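Local coordinates for uncharacterized protein (Bacteroides ovatus CL02T12C04, PDB 6PTM) that is probably an exo-acting carrageenase of glycoside hydrolase family 42, cleaving units from the ends of carrageenan chains, at residues F195-N198 and A199-I202; E300-W303 and A304-P307; Y311-E314 and E315-K318; A365-M368 and D369-T372; I409-E412 and A413-N417. All coordinates share one frame; numbering follows the deposited sequence.

Interaction 1 (F195-N198 and A199-I202); sequences FMTN and ANVI
Asn200 meets Thr197 twice: its side-chain OD1 accepts from Thr197 N at 3.1 Å, and its backbone N donates to Thr197 O at 2.8 Å. The first donor stands above the plane of the Asn200 amide, 52° out of it. CG of Asn200 sits beside its own backbone N (chi1 -60°), which swings the amide back alongside Thr197. There its flat group lies against the threonine methyl, Thr197 CG2 3.5 Å from Asn200 ND2, the two side chains crossing at about a right angle. This is the C-terminal end of strand 192-197, a parallel strand next to 225-230, in what is probably the catalytic (beta/alpha)8 barrel of a family 42 enzyme; the chain leaves it through a short 3-10 turn. Val201 N donates to Asn198 O at 3.0 Å and continues that turn. Ala199 N makes a weak bond of 3.4 Å to Thr197 OG1, whose stronger partner is Asn230 on the neighbouring strand. With only a methyl at Asn200, as in an alanine, Thr197 N is likely to lose its acceptor and the Thr197 methyl its cover, letting the turn shift against the strand end. Farther out, Asn198 ND2 bonds Asn267 OD1 of helix 261-278, and Met196 extends its chain onto Thr274 and Met278 of the same helix.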
loop_
_atom_site.group_PDB
_atom_site.type_symbol
_atom_site.label_atom_id
_atom_site.label_comp_id
_atom_site.label_asym_id
_atom_site.label_seq_id
_atom_site.Cartn_x
_atom_site.Cartn_y
_atom_site.Cartn_z
ATOM N N PHE A 195 2.042 15.649 15.059
ATOM C CA PHE A 195 2.290 14.405 15.829
ATOM C C PHE A 195 1.737 14.608 17.235
ATOM O O PHE A 195 2.020 15.632 17.831
ATOM C CB PHE A 195 3.787 14.121 15.913
ATOM C CG PHE A 195 4.140 12.972 16.818
ATOM C CD1 PHE A 195 4.477 13.185 18.148
ATOM C CD2 PHE A 195 4.131 11.675 16.339
ATOM C CE1 PHE A 195 4.801 12.116 18.971
ATOM C CE2 PHE A 195 4.472 10.612 17.155
ATOM C CZ PHE A 195 4.787 10.832 18.475
ATOM N N MET A 196 0.993 13.655 17.763
ATOM C CA MET A 196 0.657 13.674 19.204
ATOM C C MET A 196 0.627 12.249 19.752
ATOM O O MET A 196 0.666 11.299 18.962
ATOM C CB MET A 196 -0.684 14.363 19.448
ATOM C CG MET A 196 -1.819 13.749 18.708
ATOM S SD MET A 196 -3.227 14.821 19.024
ATOM C CE MET A 196 -4.465 13.860 18.151
ATOM N N THR A 197 0.588 12.146 21.078
ATOM C CA THR A 197 0.710 10.897 21.848
ATOM C C THR A 197 -0.188 11.006 23.077
ATOM O O THR A 197 -0.357 12.140 23.631
ATOM C CB THR A 197 2.183 10.628 22.188
ATOM O OG1 THR A 197 2.181 9.433 22.949
ATOM C CG2 THR A 197 2.860 11.736 22.963
ATOM N N ASN A 198 -0.723 9.871 23.530
ATOM C CA ASN A 198 -1.469 9.874 24.801
ATOM C C ASN A 198 -0.574 10.389 25.943
ATOM O O ASN A 198 -1.123 10.858 26.919
ATOM C CB ASN A 198 -2.102 8.520 25.061
ATOM C CG ASN A 198 -3.208 8.258 24.068
ATOM O OD1 ASN A 198 -4.229 8.929 24.086
ATOM N ND2 ASN A 198 -3.016 7.275 23.227
ATOM N N ALA A 199 0.752 10.336 25.843
ATOM C CA ALA A 199 1.636 10.879 26.912
ATOM C C ALA A 199 1.443 12.398 27.018
ATOM O O ALA A 199 1.863 12.976 28.032
ATOM C CB ALA A 199 3.086 10.520 26.676
ATOM N N ASN A 200 0.824 13.043 26.025
ATOM C CA ASN A 200 0.591 14.514 26.073
ATOM C C ASN A 200 -0.602 14.803 26.976
ATOM O O ASN A 200 -0.881 16.005 27.201
ATOM C CB ASN A 200 0.330 15.140 24.699
ATOM C CG ASN A 200 1.453 14.981 23.697
ATOM O OD1 ASN A 200 1.186 14.807 22.509
ATOM N ND2 ASN A 200 2.691 15.066 24.155
ATOM N N VAL A 201 -1.344 13.761 27.409
ATOM C CA VAL A 201 -2.377 13.907 28.469
ATOM C C VAL A 201 -1.627 13.772 29.800
ATOM O O VAL A 201 -1.224 12.625 30.136
ATOM C CB VAL A 201 -3.523 12.878 28.367
ATOM C CG1 VAL A 201 -4.557 13.115 29.466
ATOM C CG2 VAL A 201 -4.202 12.889 27.008
ATOM N N ILE A 202 -1.426 14.876 30.525
ATOM C CA ILE A 202 -0.458 14.910 31.652
ATOM C C ILE A 202 -1.178 14.631 32.982
ATOM O O ILE A 202 -0.469 14.483 33.953
ATOM C CB ILE A 202 0.383 16.215 31.685
ATOM C CG1 ILE A 202 -0.461 17.445 32.037
ATOM C CG2 ILE A 202 1.150 16.385 30.371
ATOM C CD1 ILE A 202 0.301 18.750 32.050
#

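Interaction 2 (E300-W303 and A304-P307); sequences EKTW and ASAP
Thr302 to Ser305 form a type II beta turn, closed by Ser305 N donating to Thr302 O at 3.2 Å. Ala304 takes the third position of the turn with a left-handed backbone. The turn belongs to the loop between strand 288-292 and helix 310-324, probably a beta-to-alpha connection of the catalytic barrel. The Ala304 methyl lies over one face of the Trp303 indole: Ala304 CB is 3.9 Å from the centroid of the five-membered ring and 14° off the normal, a CH-pi contact between neighbours in sequence. Trp303 CG lies anti to the backbone N (chi1 163°), which brings the ring round beside the carbonyl carbon and the following peptide, so that Ala304 N also rests over the indole. Outside the turn, the Trp303 ring meets His295, and Trp303 O accepts from Asn297 ND2. Thr302 OG1 is bonded to Ile299 O. The hydroxyl of Ser305 points back into the turn toward Thr302 O, though the modelled separation is too short to be trusted in detail. A water ties this side chain to the preceding backbone, donating to Ser305 OG at 2.8 Å and accepting from Lys301 N at 2.7 Å.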
loop_
_atom_site.group_PDB
_atom_site.type_symbol
_atom_site.label_atom_id
_atom_site.label_comp_id
_atom_site.label_asym_id
_atom_site.label_seq_id
_atom_site.Cartn_x
_atom_site.Cartn_y
_atom_site.Cartn_z
ATOM N N GLU A 300 0.962 -17.971 20.878
ATOM C CA GLU A 300 2.110 -17.969 21.806
ATOM C C GLU A 300 3.395 -18.316 21.030
ATOM O O GLU A 300 3.316 -19.145 20.127
ATOM C CB GLU A 300 1.861 -18.949 22.930
ATOM C CG GLU A 300 2.883 -18.781 24.031
ATOM C CD GLU A 300 2.418 -19.417 25.314
ATOM O OE1 GLU A 300 3.003 -19.055 26.353
ATOM O OE2 GLU A 300 1.457 -20.264 25.252
ATOM N N LYS A 301 4.530 -17.707 21.410
ATOM C CA LYS A 301 5.881 -18.010 20.840
ATOM C C LYS A 301 6.027 -17.416 19.435
ATOM O O LYS A 301 6.905 -17.885 18.708
ATOM C CB LYS A 301 6.118 -19.518 20.635
ATOM C CG LYS A 301 5.831 -20.435 21.819
ATOM C CD LYS A 301 6.588 -20.053 23.065
ATOM C CE LYS A 301 6.243 -20.965 24.219
ATOM N NZ LYS A 301 6.995 -20.578 25.435
ATOM N N THR A 302 5.137 -16.518 19.000
ATOM C CA THR A 302 5.268 -15.870 17.680
ATOM C C THR A 302 5.611 -14.404 17.925
ATOM O O THR A 302 5.304 -13.869 19.020
ATOM C CB THR A 302 4.019 -16.048 16.804
ATOM O OG1 THR A 302 2.983 -15.286 17.432
ATOM C CG2 THR A 302 3.652 -17.505 16.600
ATOM N N TRP A 303 6.172 -13.784 16.895
ATOM C CA TRP A 303 6.626 -12.375 16.896
ATOM C C TRP A 303 5.463 -11.455 17.282
ATOM O O TRP A 303 4.351 -11.610 16.698
ATOM C CB TRP A 303 7.183 -12.047 15.516
ATOM C CG TRP A 303 7.303 -10.581 15.277
ATOM C CD1 TRP A 303 8.254 -9.737 15.790
ATOM C CD2 TRP A 303 6.414 -9.777 14.478
ATOM N NE1 TRP A 303 8.016 -8.457 15.358
ATOM C CE2 TRP A 303 6.891 -8.446 14.563
ATOM C CE3 TRP A 303 5.270 -10.039 13.708
ATOM C CZ2 TRP A 303 6.254 -7.402 13.884
ATOM C CZ3 TRP A 303 4.633 -9.003 13.050
ATOM C CH2 TRP A 303 5.129 -7.701 13.141
ATOM N N ALA A 304 5.739 -10.540 18.210
ATOM C CA ALA A 304 4.870 -9.445 18.694
ATOM C C ALA A 304 3.571 -10.013 19.277
ATOM O O ALA A 304 2.599 -9.304 19.246
ATOM C CB ALA A 304 4.578 -8.458 17.574
ATOM N N SER A 305 3.568 -11.250 19.769
ATOM C CA SER A 305 2.386 -11.874 20.408
ATOM C C SER A 305 2.349 -11.520 21.899
ATOM O O SER A 305 3.393 -11.315 22.533
ATOM C CB SER A 305 2.349 -13.361 20.151
ATOM O OG SER A 305 3.578 -13.941 20.587
ATOM N N ALA A 306 1.138 -11.402 22.429
ATOM C CA ALA A 306 0.858 -11.263 23.865
ATOM C C ALA A 306 -0.541 -11.815 24.128
ATOM O O ALA A 306 -1.400 -11.838 23.236
ATOM C CB ALA A 306 0.964 -9.821 24.270
ATOM N N PRO A 307 -0.807 -12.256 25.366
ATOM C CA PRO A 307 -2.159 -12.630 25.758
ATOM C C PRO A 307 -3.018 -11.372 25.848
ATOM O O PRO A 307 -2.488 -10.311 26.221
ATOM C CB PRO A 307 -1.995 -13.247 27.158
ATOM C CG PRO A 307 -0.474 -13.410 27.341
ATOM C CD PRO A 307 0.153 -12.344 26.482
HETATM O O HOH W 1 4.034 -15.470 22.915
#

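Interaction 3 (Y311-E314 and E315-K318); sequences YAYE and EFRK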
loop_
_atom_site.group_PDB
_atom_site.type_symbol
_atom_site.label_atom_id
_atom_site.label_comp_id
_atom_site.label_asym_id
_atom_site.label_seq_id
_atom_site.Cartn_x
_atom_site.Cartn_y
_atom_site.Cartn_z
ATOM N N TYR A 311 -9.944 -7.343 30.788
ATOM C CA TYR A 311 -10.968 -6.458 30.172
ATOM C C TYR A 311 -11.315 -7.023 28.786
ATOM O O TYR A 311 -12.530 -7.122 28.461
ATOM C CB TYR A 311 -10.535 -4.983 30.158
ATOM C CG TYR A 311 -10.773 -4.241 31.455
ATOM C CD1 TYR A 311 -12.043 -3.876 31.885
ATOM C CD2 TYR A 311 -9.718 -3.936 32.289
ATOM C CE1 TYR A 311 -12.250 -3.223 33.097
ATOM C CE2 TYR A 311 -9.897 -3.288 33.504
ATOM C CZ TYR A 311 -11.168 -2.923 33.910
ATOM O OH TYR A 311 -11.284 -2.280 35.114
ATOM N N ALA A 312 -10.314 -7.441 27.996
ATOM C CA ALA A 312 -10.512 -7.933 26.613
ATOM C C ALA A 312 -11.259 -9.267 26.657
ATOM O O ALA A 312 -12.142 -9.464 25.827
ATOM C CB ALA A 312 -9.182 -8.061 25.870
ATOM N N TYR A 313 -10.904 -10.174 27.568
ATOM C CA TYR A 313 -11.577 -11.487 27.677
ATOM C C TYR A 313 -13.049 -11.280 28.066
ATOM O O TYR A 313 -13.933 -12.022 27.555
ATOM C CB TYR A 313 -10.839 -12.423 28.634
ATOM C CG TYR A 313 -11.096 -13.858 28.272
ATOM C CD1 TYR A 313 -10.336 -14.487 27.299
ATOM C CD2 TYR A 313 -12.217 -14.532 28.753
ATOM C CE1 TYR A 313 -10.616 -15.782 26.897
ATOM C CE2 TYR A 313 -12.516 -15.826 28.356
ATOM C CZ TYR A 313 -11.698 -16.466 27.442
ATOM O OH TYR A 313 -12.012 -17.723 27.009
ATOM N N GLU A 314 -13.332 -10.309 28.947
ATOM C CA GLU A 314 -14.740 -9.947 29.263
ATOM C C GLU A 314 -15.458 -9.479 27.980
ATOM O O GLU A 314 -16.618 -9.875 27.758
ATOM C CB GLU A 314 -14.770 -8.955 30.436
ATOM C CG GLU A 314 -16.180 -8.560 30.864
ATOM C CD GLU A 314 -17.102 -9.699 31.289
ATOM O OE1 GLU A 314 -16.612 -10.786 31.740
ATOM O OE2 GLU A 314 -18.307 -9.516 31.121
ATOM N N GLU A 315 -14.789 -8.716 27.103
ATOM C CA GLU A 315 -15.405 -8.329 25.808
ATOM C C GLU A 315 -15.610 -9.587 24.954
ATOM O O GLU A 315 -16.696 -9.751 24.342
ATOM C CB GLU A 315 -14.571 -7.248 25.111
ATOM C CG GLU A 315 -14.605 -5.929 25.853
ATOM C CD GLU A 315 -15.994 -5.379 26.102
ATOM O OE1 GLU A 315 -16.725 -5.190 25.131
ATOM O OE2 GLU A 315 -16.365 -5.238 27.281
ATOM N N PHE A 316 -14.653 -10.503 24.977
ATOM C CA PHE A 316 -14.782 -11.804 24.271
ATOM C C PHE A 316 -16.076 -12.540 24.682
ATOM O O PHE A 316 -16.772 -13.074 23.802
ATOM C CB PHE A 316 -13.525 -12.657 24.487
ATOM C CG PHE A 316 -13.441 -13.930 23.681
ATOM C CD1 PHE A 316 -13.908 -14.017 22.380
ATOM C CD2 PHE A 316 -12.829 -15.048 24.226
ATOM C CE1 PHE A 316 -13.797 -15.205 21.660
ATOM C CE2 PHE A 316 -12.672 -16.218 23.490
ATOM C CZ PHE A 316 -13.158 -16.289 22.202
ATOM N N ARG A 317 -16.374 -12.631 25.975
ATOM C CA ARG A 317 -17.606 -13.329 26.475
ATOM C C ARG A 317 -18.838 -12.640 25.868
ATOM O O ARG A 317 -19.765 -13.344 25.418
ATOM C CB ARG A 317 -17.660 -13.306 28.006
ATOM C CG ARG A 317 -16.519 -14.029 28.718
ATOM C CD ARG A 317 -16.663 -13.885 30.232
ATOM N NE ARG A 317 -15.604 -14.604 30.896
ATOM C CZ ARG A 317 -14.638 -14.026 31.603
ATOM N NH1 ARG A 317 -14.636 -12.718 31.775
ATOM N NH2 ARG A 317 -13.649 -14.740 32.101
ATOM N N LYS A 318 -18.835 -11.302 25.794
ATOM C CA LYS A 318 -19.924 -10.527 25.147
ATOM C C LYS A 318 -20.013 -10.856 23.657
ATOM O O LYS A 318 -21.124 -11.097 23.141
ATOM C CB LYS A 318 -19.696 -9.045 25.414
ATOM C CG LYS A 318 -19.987 -8.648 26.852
ATOM C CD LYS A 318 -19.573 -7.209 27.204
ATOM C CE LYS A 318 -19.756 -6.891 28.670
ATOM N NZ LYS A 318 -19.389 -5.484 28.933
HETATM O O HOH W 2 -14.485 -5.501 29.485
#
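Tyr313 and Phe316, one turn apart on helix 310-324 of what is probably the catalytic barrel domain, make a T-shaped pair: the edge of Phe316 points at the face of Tyr313, with centroids 5.2 Å apart and planes at 82°. The touching atom is Phe316 CD2, 3.5 Å from Tyr313 CE1 and displaced toward the rim of the tyrosine ring. Both rings are buried. Phe316 also meets Phe363 edge-to-face and Phe366, both of helix 358-385, and Tyr313 has a cation-pi partner in Arg348.

The charged contacts run along another side. Glu314 OE1 accepts from Arg317 NH1 at 2.8 Å in a salt bridge; the carboxylate and guanidinium planes are 40° apart, and the oxygen is met nearly along its C-O axis. A bend at chi2 (58°) turns the Glu314 carboxylate toward the arginine, whose chain is extended from CG to NE. The guanidinium also sets one face over Tyr313 CD2, and its NE is bonded to Val344 O, so salt bridge, ring and loop carbonyl restrict its rotation. Lys318 NZ forms a weak, 3.5 Å salt bridge with Glu315 OE2.

Backbone bonds from residue i+4 to i carry the helix, among them Phe316 N to Ala312 O at 2.8 Å. Near the exposed Tyr311 one water donates both to Tyr311 O, at 2.7 Å, and to Glu315 OE2, at 2.9 Å.

Interaction 4 (A365-M368 and D369-T372); sequences AFNM and DRVT. With EDO (1,2-ethanediol), chain C.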
loop_
_atom_site.group_PDB
_atom_site.type_symbol
_atom_site.label_atom_id
_atom_site.label_comp_id
_atom_site.label_asym_id
_atom_site.label_seq_id
_atom_site.Cartn_x
_atom_site.Cartn_y
_atom_site.Cartn_z
ATOM N N ALA A 365 -11.595 -14.216 15.339
ATOM C CA ALA A 365 -12.727 -13.435 14.803
ATOM C C ALA A 365 -13.034 -12.291 15.780
ATOM O O ALA A 365 -13.160 -11.140 15.333
ATOM C CB ALA A 365 -13.915 -14.350 14.599
ATOM N N PHE A 366 -13.069 -12.609 17.080
ATOM C CA PHE A 366 -13.263 -11.619 18.158
ATOM C C PHE A 366 -12.106 -10.610 18.090
ATOM O O PHE A 366 -12.366 -9.398 18.186
ATOM C CB PHE A 366 -13.375 -12.274 19.537
ATOM C CG PHE A 366 -13.066 -11.293 20.646
ATOM C CD1 PHE A 366 -13.943 -10.260 20.930
ATOM C CD2 PHE A 366 -11.881 -11.345 21.354
ATOM C CE1 PHE A 366 -13.644 -9.319 21.900
ATOM C CE2 PHE A 366 -11.588 -10.411 22.341
ATOM C CZ PHE A 366 -12.478 -9.401 22.618
ATOM N N ASN A 367 -10.860 -11.085 17.951
ATOM C CA ASN A 367 -9.697 -10.176 18.015
ATOM C C ASN A 367 -9.848 -9.135 16.876
ATOM O O ASN A 367 -9.614 -7.925 17.103
ATOM C CB ASN A 367 -8.377 -10.957 17.950
ATOM C CG ASN A 367 -7.163 -10.149 18.386
ATOM O OD1 ASN A 367 -7.276 -9.314 19.275
ATOM N ND2 ASN A 367 -6.008 -10.402 17.786
ATOM N N MET A 368 -10.239 -9.575 15.685
ATOM C CA MET A 368 -10.497 -8.655 14.561
ATOM C C MET A 368 -11.600 -7.653 14.908
ATOM O O MET A 368 -11.355 -6.437 14.735
ATOM C CB MET A 368 -10.893 -9.423 13.315
ATOM C CG MET A 368 -9.704 -10.025 12.577
ATOM S SD MET A 368 -10.422 -10.873 11.153
ATOM C CE MET A 368 -8.966 -11.678 10.490
ATOM N N ASP A 369 -12.743 -8.149 15.381
ATOM C CA ASP A 369 -13.935 -7.320 15.683
ATOM C C ASP A 369 -13.599 -6.311 16.783
ATOM O O ASP A 369 -14.027 -5.178 16.638
ATOM C CB ASP A 369 -15.170 -8.187 15.956
ATOM C CG ASP A 369 -15.655 -8.926 14.711
ATOM O OD1 ASP A 369 -15.087 -8.671 13.620
ATOM O OD2 ASP A 369 -16.597 -9.743 14.826
ATOM N N ARG A 370 -12.846 -6.664 17.820
ATOM C CA ARG A 370 -12.610 -5.683 18.907
ATOM C C ARG A 370 -11.586 -4.657 18.429
ATOM O O ARG A 370 -11.571 -3.529 18.943
ATOM C CB ARG A 370 -12.144 -6.327 20.213
ATOM C CG ARG A 370 -10.821 -7.070 20.115
ATOM C CD ARG A 370 -9.900 -6.700 21.227
ATOM N NE ARG A 370 -8.629 -7.400 21.078
ATOM C CZ ARG A 370 -7.609 -7.286 21.927
ATOM N NH1 ARG A 370 -6.497 -7.964 21.690
ATOM N NH2 ARG A 370 -7.718 -6.539 23.021
ATOM N N VAL A 371 -10.702 -5.060 17.520
ATOM C CA VAL A 371 -9.720 -4.089 16.977
ATOM C C VAL A 371 -10.466 -3.118 16.070
ATOM O O VAL A 371 -10.235 -1.914 16.178
ATOM C CB VAL A 371 -8.544 -4.798 16.273
ATOM C CG1 VAL A 371 -7.738 -3.817 15.440
ATOM C CG2 VAL A 371 -7.677 -5.513 17.305
ATOM N N THR A 372 -11.327 -3.635 15.177
ATOM C CA THR A 372 -12.191 -2.775 14.338
ATOM C C THR A 372 -12.949 -1.774 15.237
ATOM O O THR A 372 -12.983 -0.547 14.909
ATOM C CB THR A 372 -13.123 -3.637 13.479
ATOM O OG1 THR A 372 -12.374 -4.506 12.623
ATOM C CG2 THR A 372 -14.087 -2.779 12.704
HETATM C C1 EDO C . -14.403 -11.649 12.152
HETATM O O1 EDO C . -15.225 -10.617 11.690
HETATM C C2 EDO C . -14.696 -12.905 11.394
HETATM O O2 EDO C . -15.930 -13.507 11.723
#
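Helix 358-385, one of the long helices of what is probably the catalytic barrel domain, folds an arginine back along its own surface here, so that Arg370 meets both Phe366 and Asn367 on the preceding turn. Arg370 grips Asn367 OD1 side-on, with NE at 3.0 Å and NH1 at 2.9 Å. The oxygen lies in the guanidinium plane, at its edge, and the amide is turned 35° against that plane. NE lies in the plane of the Asn367 carbonyl, whereas NH1 is tilted from it. This two-pronged grip fixes the guanidinium's rotation, and Arg370 NH2 carries on to Asn259 OD1; the other end of the amide, Asn367 ND2, donates to Trp296 O.

The aliphatic part of the arginine crosses Phe366. With CG placed between the backbone N and the carbonyl carbon (chi1 62°), Arg370 CG sits over one face of the ring, 4.1 Å from its centroid, a CH-pi contact offset toward the rim. Other aromatic neighbours are Phe316 and Trp319 of helix 310-324, which makes the ring part of the packing between the two helices.

On another side of the helix Asp369 OD2 accepts from Trp319 NE1. A 1,2-ethanediol, probably from the crystallisation liquor, donates from O1 to Asp369 OD1 at 2.7 Å.

Interaction 5 (I409-E412 and A413-N417); sequences IDLE and ALTRN
Ile409 CD1 touches Leu414 CD1 at 4.0 Å, the two side chains crossing at about a right angle just where helix 411-417 begins. Asp410 is the N-cap of this helix. Its CG is anti to the backbone N (chi1 180°), which carries the carboxylate forward over the first turn, where OD1 accepts from Ala413 N at 3.1 Å. The donor comes from above the carboxylate plane, 70° out of it, and the Ala413 methyl packs against the same group, 3.5 Å from Asp410 OD2. That second oxygen forms a salt bridge with Lys570, so the cap is itself held from outside the helix; the helix N-terminus and the lysine would both probably stabilise its negative charge. Lys570 would probably lose its carboxylate mate, and Ala413 N its side-chain acceptor, were Asp410 replaced by an alanine. The backbone of Asp410 also serves, as Leu414 N donates to Asp410 O. Leu411 packs its side chain on Phe456 and Met457 of helix 448-460, and its carbonyl is gripped twice from opposite faces of its plane, Leu411 O receiving Thr415 OG1 at 2.7 Å and Thr415 N at 2.9 Å. Glu412 extends its chain to Thr601, with Glu412 OE2 hydrogen-bonded to Thr601 OG1, while Glu412 O receives Arg416 N at 2.9 Å.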
loop_
_atom_site.group_PDB
_atom_site.type_symbol
_atom_site.label_atom_id
_atom_site.label_comp_id
_atom_site.label_asym_id
_atom_site.label_seq_id
_atom_site.Cartn_x
_atom_site.Cartn_y
_atom_site.Cartn_z
ATOM N N ILE A 409 -6.308 -7.697 12.636
ATOM C CA ILE A 409 -6.419 -6.781 11.482
ATOM C C ILE A 409 -7.327 -7.413 10.432
ATOM O O ILE A 409 -6.918 -8.419 9.755
ATOM C CB ILE A 409 -5.023 -6.436 10.936
ATOM C CG1 ILE A 409 -4.197 -5.735 12.013
ATOM C CG2 ILE A 409 -5.129 -5.613 9.667
ATOM C CD1 ILE A 409 -4.841 -4.501 12.647
ATOM N N ASP A 410 -8.483 -6.781 10.269
ATOM C CA ASP A 410 -9.525 -7.123 9.273
ATOM C C ASP A 410 -9.404 -6.078 8.162
ATOM O O ASP A 410 -9.948 -4.992 8.326
ATOM C CB ASP A 410 -10.895 -7.172 9.949
ATOM C CG ASP A 410 -12.084 -7.510 9.050
ATOM O OD1 ASP A 410 -11.948 -7.438 7.797
ATOM O OD2 ASP A 410 -13.148 -7.824 9.603
ATOM N N LEU A 411 -8.631 -6.355 7.122
ATOM C CA LEU A 411 -8.302 -5.324 6.103
ATOM C C LEU A 411 -9.602 -4.801 5.473
ATOM O O LEU A 411 -9.696 -3.598 5.142
ATOM C CB LEU A 411 -7.360 -5.913 5.035
ATOM C CG LEU A 411 -6.864 -4.930 3.977
ATOM C CD1 LEU A 411 -6.274 -3.690 4.607
ATOM C CD2 LEU A 411 -5.830 -5.575 3.065
ATOM N N GLU A 412 -10.572 -5.674 5.226
ATOM C CA GLU A 412 -11.833 -5.234 4.598
ATOM C C GLU A 412 -12.512 -4.223 5.524
ATOM O O GLU A 412 -12.865 -3.137 5.061
ATOM C CB GLU A 412 -12.811 -6.381 4.392
ATOM C CG GLU A 412 -14.149 -5.877 3.917
ATOM C CD GLU A 412 -15.074 -6.965 3.382
ATOM O OE1 GLU A 412 -14.982 -8.072 3.940
ATOM O OE2 GLU A 412 -15.886 -6.714 2.447
ATOM N N ALA A 413 -12.675 -4.570 6.800
ATOM C CA ALA A 413 -13.464 -3.724 7.723
ATOM C C ALA A 413 -12.703 -2.408 7.919
ATOM O O ALA A 413 -13.328 -1.348 7.862
ATOM C CB ALA A 413 -13.753 -4.443 9.016
ATOM N N LEU A 414 -11.388 -2.454 8.106
ATOM C CA LEU A 414 -10.631 -1.215 8.409
ATOM C C LEU A 414 -10.608 -0.342 7.157
ATOM O O LEU A 414 -10.698 0.877 7.303
ATOM C CB LEU A 414 -9.235 -1.541 8.933
ATOM C CG LEU A 414 -9.234 -2.318 10.244
ATOM C CD1 LEU A 414 -7.816 -2.560 10.727
ATOM C CD2 LEU A 414 -10.013 -1.596 11.326
ATOM N N THR A 415 -10.528 -0.944 5.970
ATOM C CA THR A 415 -10.533 -0.177 4.698
ATOM C C THR A 415 -11.897 0.507 4.515
ATOM O O THR A 415 -11.931 1.742 4.285
ATOM C CB THR A 415 -10.147 -1.055 3.515
ATOM O OG1 THR A 415 -8.781 -1.427 3.725
ATOM C CG2 THR A 415 -10.337 -0.292 2.229
ATOM N N ARG A 416 -12.972 -0.237 4.715
ATOM C CA ARG A 416 -14.360 0.276 4.586
ATOM C C ARG A 416 -14.581 1.413 5.592
ATOM O O ARG A 416 -15.160 2.439 5.216
ATOM C CB ARG A 416 -15.330 -0.883 4.811
ATOM C CG ARG A 416 -16.792 -0.479 4.907
ATOM C CD ARG A 416 -17.604 -1.642 5.457
ATOM N NE ARG A 416 -17.358 -1.743 6.880
ATOM C CZ ARG A 416 -17.466 -2.851 7.596
ATOM N NH1 ARG A 416 -17.857 -3.965 7.025
ATOM N NH2 ARG A 416 -17.204 -2.824 8.886
ATOM N N ASN A 417 -14.124 1.211 6.815
ATOM C CA ASN A 417 -14.331 2.169 7.933
ATOM C C ASN A 417 -13.495 3.442 7.780
ATOM O O ASN A 417 -13.747 4.404 8.542
ATOM C CB ASN A 417 -14.116 1.506 9.285
ATOM C CG ASN A 417 -15.203 0.493 9.565
ATOM O OD1 ASN A 417 -16.138 0.385 8.769
ATOM N ND2 ASN A 417 -15.061 -0.263 10.646
#

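Interactions 3, 4 and 5 form a connected series, with centres 11 Å apart from 3 to 4 and again from 4 to 5. Phe316 CD1 of interaction 3 lies 3.3 Å from Phe366 CG of interaction 4, joining helices 310-324 and 358-385; at the next junction Thr372 CG2 packs 3.4 Å from Asn417 ND2 of interaction 5. Lys570 also links the latter pair, binding both Asp410 and the ethanediol held by Asp369. Interaction 2 precedes 311-318 by only a few residues and comes within about 6 Å of interaction 4 at the nearest atoms. Interaction 1 stands apart, its nearest atoms about 14 Å from interaction 4.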